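PDB 2ORY: lipase from Photobacterium sp. M37, which probably hydrolyses triacylglycerols, as a cold-adapted class 3 lipase of the alpha/beta hydrolase fold. Local coordinates for residues 71-76 against 134-139; 252-257 against 305-310. One frame throughout, in Å; residues are numbered along the deposited sequence.

Contact 1. Residues 71-76 against 134-139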
# COMPACT_ATOMS: atom_id res chain seq x y z
N ALA A 71 9.39 5.32 3.72
CA ALA A 71 8.80 3.98 3.62
C ALA A 71 9.00 3.23 4.92
O ALA A 71 9.92 3.55 5.69
CB ALA A 71 9.42 3.22 2.49
N MET A 72 8.15 2.24 5.16
CA MET A 72 8.24 1.43 6.37
C MET A 72 7.61 0.06 6.15
O MET A 72 6.60 -0.06 5.47
CB MET A 72 7.52 2.11 7.54
CG MET A 72 7.74 1.42 8.90
SD MET A 72 6.66 -0.03 9.25
CE MET A 72 5.38 0.74 10.17
N MET A 73 8.23 -0.97 6.72
CA MET A 73 7.70 -2.32 6.61
C MET A 73 7.96 -3.08 7.90
O MET A 73 9.01 -2.88 8.54
CB MET A 73 8.34 -3.06 5.42
CG MET A 73 7.90 -4.52 5.25
SD MET A 73 8.42 -5.17 3.68
CE MET A 73 10.23 -5.14 3.90
N TYR A 74 6.99 -3.89 8.30
CA TYR A 74 7.12 -4.74 9.48
C TYR A 74 6.34 -6.03 9.23
O TYR A 74 5.57 -6.13 8.26
CB TYR A 74 6.61 -4.02 10.75
CG TYR A 74 5.13 -3.72 10.81
CD1 TYR A 74 4.27 -4.48 11.58
CD2 TYR A 74 4.58 -2.68 10.05
CE1 TYR A 74 2.89 -4.24 11.58
CE2 TYR A 74 3.21 -2.43 10.04
CZ TYR A 74 2.37 -3.21 10.81
OH TYR A 74 1.01 -3.02 10.77
N VAL A 75 6.59 -7.02 10.08
CA VAL A 75 5.92 -8.31 9.99
C VAL A 75 5.29 -8.68 11.34
O VAL A 75 5.96 -8.65 12.37
CB VAL A 75 6.91 -9.43 9.59
CG1 VAL A 75 6.17 -10.73 9.37
CG2 VAL A 75 7.68 -9.03 8.34
N ILE A 76 3.99 -9.01 11.34
CA ILE A 76 3.28 -9.40 12.57
C ILE A 76 3.04 -10.90 12.46
O ILE A 76 2.66 -11.40 11.40
CB ILE A 76 1.87 -8.75 12.70
CG1 ILE A 76 1.93 -7.26 12.38
CG2 ILE A 76 1.33 -8.96 14.10
CD1 ILE A 76 1.80 -6.99 10.88
N LYS A 134 12.99 -2.14 -4.21
CA LYS A 134 14.42 -2.34 -3.88
C LYS A 134 14.73 -1.81 -2.49
O LYS A 134 15.52 -2.41 -1.76
CB LYS A 134 15.35 -1.69 -4.91
CG LYS A 134 15.21 -2.26 -6.34
CD LYS A 134 15.36 -3.80 -6.40
CE LYS A 134 14.17 -4.53 -7.07
NZ LYS A 134 13.92 -4.15 -8.51
N THR A 135 14.13 -0.68 -2.11
CA THR A 135 14.37 -0.14 -0.78
C THR A 135 13.78 -1.10 0.27
O THR A 135 14.37 -1.28 1.33
CB THR A 135 13.75 1.25 -0.60
OG1 THR A 135 12.32 1.15 -0.62
CG2 THR A 135 14.19 2.16 -1.72
N LEU A 136 12.63 -1.71 -0.03
CA LEU A 136 12.04 -2.68 0.92
C LEU A 136 12.86 -3.98 1.00
O LEU A 136 12.89 -4.62 2.04
CB LEU A 136 10.59 -3.04 0.53
CG LEU A 136 9.54 -1.90 0.55
CD1 LEU A 136 8.19 -2.44 0.17
CD2 LEU A 136 9.49 -1.26 1.92
N GLN A 137 13.50 -4.37 -0.10
CA GLN A 137 14.29 -5.60 -0.15
C GLN A 137 15.61 -5.44 0.58
O GLN A 137 16.23 -6.42 0.98
CB GLN A 137 14.59 -6.01 -1.61
CG GLN A 137 13.36 -6.26 -2.49
CD GLN A 137 13.73 -6.58 -3.93
OE1 GLN A 137 14.62 -5.95 -4.51
NE2 GLN A 137 13.03 -7.55 -4.53
N LYS A 138 16.04 -4.19 0.75
CA LYS A 138 17.30 -3.95 1.42
C LYS A 138 17.15 -3.46 2.84
O LYS A 138 18.12 -3.40 3.56
CB LYS A 138 18.14 -2.96 0.59
CG LYS A 138 18.63 -3.55 -0.73
CD LYS A 138 19.33 -2.52 -1.59
CE LYS A 138 18.37 -1.41 -2.02
NZ LYS A 138 19.00 -0.42 -2.94
N LEU A 139 15.93 -3.12 3.25
CA LEU A 139 15.72 -2.64 4.61
C LEU A 139 16.16 -3.67 5.65
O LEU A 139 16.05 -4.87 5.43
CB LEU A 139 14.24 -2.33 4.85
CG LEU A 139 13.58 -1.03 4.37
CD1 LEU A 139 12.07 -1.17 4.59
CD2 LEU A 139 14.15 0.19 5.13
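Met73 reaches Leu136 because its chain runs extended through the first two torsions (chi1 177°) and then turns at chi3 (66°), which swings the terminal methyl against the helix. There CE sits 3.3 Å from the backbone carbonyl O of Leu136 and 4.0 Å from Leu136 CB. Leu136 meets it from the other end of its own side chain too: with CG set anti to the carbonyl carbon (chi1 -63°), CD2 approaches the base of the methionine, 4.1 Å from Met73 CB. The two side chains cross at a slant. Strand 66-78 belongs to the five-stranded mixed sheet of this alpha/beta hydrolase, paired antiparallel with strands 52-63 and 84-90, and helix 127-138, through Leu136, packs on the face to which Met73 points. Three residues on, Leu139 adds a looser apolar touch, its CD1 lying 4.3 Å from Met73 CB. No hydrogen bond joins the two segments, so van der Waals contact carries the interface, which buries 224 Å² counted over both sides. Helix 175-189 shares this layer, Leu183 touching Met73 and Leu179 touching Leu136, while Ile89 of the adjacent strand contacts both residues.

Contact 2. Residues 252-257 against 305-310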
# COMPACT_ATOMS: atom_id res chain seq x y z
N SER A 252 -13.29 15.23 -13.25
CA SER A 252 -14.70 15.28 -12.85
C SER A 252 -15.16 14.17 -11.92
O SER A 252 -16.35 13.88 -11.83
CB SER A 252 -15.57 15.28 -14.10
OG SER A 252 -15.23 14.16 -14.90
N ILE A 253 -14.21 13.57 -11.22
CA ILE A 253 -14.50 12.50 -10.29
C ILE A 253 -15.47 12.93 -9.19
O ILE A 253 -16.25 12.12 -8.70
CB ILE A 253 -13.20 11.96 -9.61
CG1 ILE A 253 -13.54 10.81 -8.66
CG2 ILE A 253 -12.51 13.08 -8.80
CD1 ILE A 253 -13.98 9.56 -9.36
N TYR A 254 -15.42 14.20 -8.80
CA TYR A 254 -16.30 14.70 -7.73
C TYR A 254 -17.39 15.63 -8.23
O TYR A 254 -17.80 16.56 -7.53
CB TYR A 254 -15.48 15.43 -6.66
CG TYR A 254 -14.37 14.59 -6.06
CD1 TYR A 254 -14.59 13.28 -5.63
CD2 TYR A 254 -13.09 15.11 -5.93
CE1 TYR A 254 -13.54 12.51 -5.10
CE2 TYR A 254 -12.05 14.36 -5.40
CZ TYR A 254 -12.27 13.06 -4.99
OH TYR A 254 -11.20 12.34 -4.52
N ILE A 255 -17.86 15.37 -9.44
CA ILE A 255 -18.91 16.17 -10.02
C ILE A 255 -20.12 15.28 -10.19
O ILE A 255 -20.16 14.45 -11.10
CB ILE A 255 -18.50 16.74 -11.39
CG1 ILE A 255 -17.32 17.70 -11.23
CG2 ILE A 255 -19.67 17.48 -12.03
CD1 ILE A 255 -16.78 18.23 -12.54
N SER A 256 -21.10 15.44 -9.31
CA SER A 256 -22.32 14.66 -9.38
C SER A 256 -23.51 15.60 -9.51
O SER A 256 -23.42 16.69 -10.09
CB SER A 256 -22.48 13.80 -8.12
OG SER A 256 -22.69 14.61 -6.98
N GLU A 257 -24.65 15.17 -8.98
CA GLU A 257 -25.86 15.97 -9.02
C GLU A 257 -26.17 16.35 -7.59
O GLU A 257 -27.13 17.06 -7.31
CB GLU A 257 -27.00 15.15 -9.63
CG GLU A 257 -26.69 14.62 -11.03
CD GLU A 257 -27.84 13.86 -11.66
OE1 GLU A 257 -28.30 12.86 -11.07
OE2 GLU A 257 -28.28 14.26 -12.77
N LEU A 305 -8.49 18.87 -3.44
CA LEU A 305 -7.44 18.21 -2.66
C LEU A 305 -7.90 17.73 -1.28
O LEU A 305 -7.43 16.71 -0.79
CB LEU A 305 -6.24 19.15 -2.51
CG LEU A 305 -5.53 19.48 -3.82
CD1 LEU A 305 -4.39 20.41 -3.58
CD2 LEU A 305 -5.02 18.22 -4.45
N VAL A 306 -8.81 18.48 -0.65
CA VAL A 306 -9.30 18.10 0.66
C VAL A 306 -10.23 16.88 0.50
O VAL A 306 -10.12 15.90 1.24
CB VAL A 306 -10.05 19.31 1.33
CG1 VAL A 306 -10.53 18.92 2.73
CG2 VAL A 306 -9.12 20.53 1.42
N GLN A 307 -11.13 16.95 -0.48
CA GLN A 307 -12.06 15.85 -0.77
C GLN A 307 -11.26 14.59 -1.13
O GLN A 307 -11.62 13.47 -0.76
CB GLN A 307 -12.94 16.24 -1.96
CG GLN A 307 -13.95 15.19 -2.38
CD GLN A 307 -15.12 15.10 -1.42
OE1 GLN A 307 -15.48 14.02 -0.96
NE2 GLN A 307 -15.71 16.25 -1.11
N ALA A 308 -10.16 14.78 -1.86
CA ALA A 308 -9.31 13.69 -2.29
C ALA A 308 -8.60 13.03 -1.12
O ALA A 308 -8.46 11.80 -1.07
CB ALA A 308 -8.30 14.20 -3.32
N ALA A 309 -8.15 13.84 -0.17
CA ALA A 309 -7.47 13.30 1.00
C ALA A 309 -8.45 12.54 1.88
O ALA A 309 -8.09 11.55 2.54
CB ALA A 309 -6.80 14.43 1.82
N TYR A 310 -9.69 13.00 1.91
CA TYR A 310 -10.70 12.38 2.74
C TYR A 310 -11.04 11.01 2.19
O TYR A 310 -11.05 10.02 2.92
CB TYR A 310 -11.97 13.23 2.77
CG TYR A 310 -13.11 12.61 3.57
CD1 TYR A 310 -13.19 12.80 4.95
CD2 TYR A 310 -14.07 11.82 2.96
CE1 TYR A 310 -14.20 12.21 5.70
CE2 TYR A 310 -15.11 11.21 3.70
CZ TYR A 310 -15.16 11.42 5.08
OH TYR A 310 -16.16 10.84 5.84
O HOH W 1 -8.72 10.44 -3.28
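Tyr254 lays its ring against the side chain of Gln307, and the main interaction is a CH-pi contact. Gln307 CG stands 3.5 Å from the centroid of the Tyr254 ring and only 4° off the ring normal, so the methylene lies almost exactly over the middle of the face. Evidence for this centring is that all six ring carbons are nearly equidistant from it. The torsions explain the reach: Gln307 holds CG anti to its backbone N, directing it across to the loop, and a bend at chi2 (75°) then turns the amide aside, its plane 53° from that of the ring. Ile253 CG2, from the preceding residue of the same segment, covers the opposite face, 3.4 Å from the plane, so the ring is clamped between the two residues.

At the phenol end the hydroxyl makes a close van der Waals approach to Ala308, Tyr254 OH lying 3.2 Å from Ala308 CA, and the apolar pair there is Tyr254 CE2 with Ala308 CB at 4.3 Å.

Polar links are indirect across the segments. One water donates to Ala308 O at 2.6 Å and, weakly, to Tyr254 OH. The hydroxyl's stronger partner is the carbonyl O of Leu235, while Gln307 NE2 bonds to Asn298 O and Gln307 OE1 to Gln311 NE2.

Segment 252-257 opens with a type I turn, Ser252 to Ile255, closed by the Ile255 N to Ser252 O bond; the partner is helix 304-319. That helix also carries His312, which with Ser174 and Asp236 fits a Ser-His-Asp triad; Tyr254 lies near this probable site without touching it. Chemically, the contact joins loop and helix through the hydrocarbon part of a glutamine while its amide N and O are both hydrogen-bonded elsewhere, so a polar residue can serve as buried apolar surface without leaving its amide unsatisfied.

Contacts 1 and 2 follow one another along the chain, 71-76 with 134-139 closing before 252-257 with 305-310 opens. Their centres are about 32 Å apart and their nearest atoms about 19 Å, on opposite sides of the chain's centre, and they share no helix or strand. Contact 1 belongs to the central sheet and a helix packed on it, whereas contact 2 ties a loop between helices 244-247 and 265-278 to helix 304-319. Leu136 lies near the probable nucleophile elbow around Ser174 and Tyr254 near the probable triad that includes His312, so each contact has one side chain near, but not touching, part of the probable catalytic site.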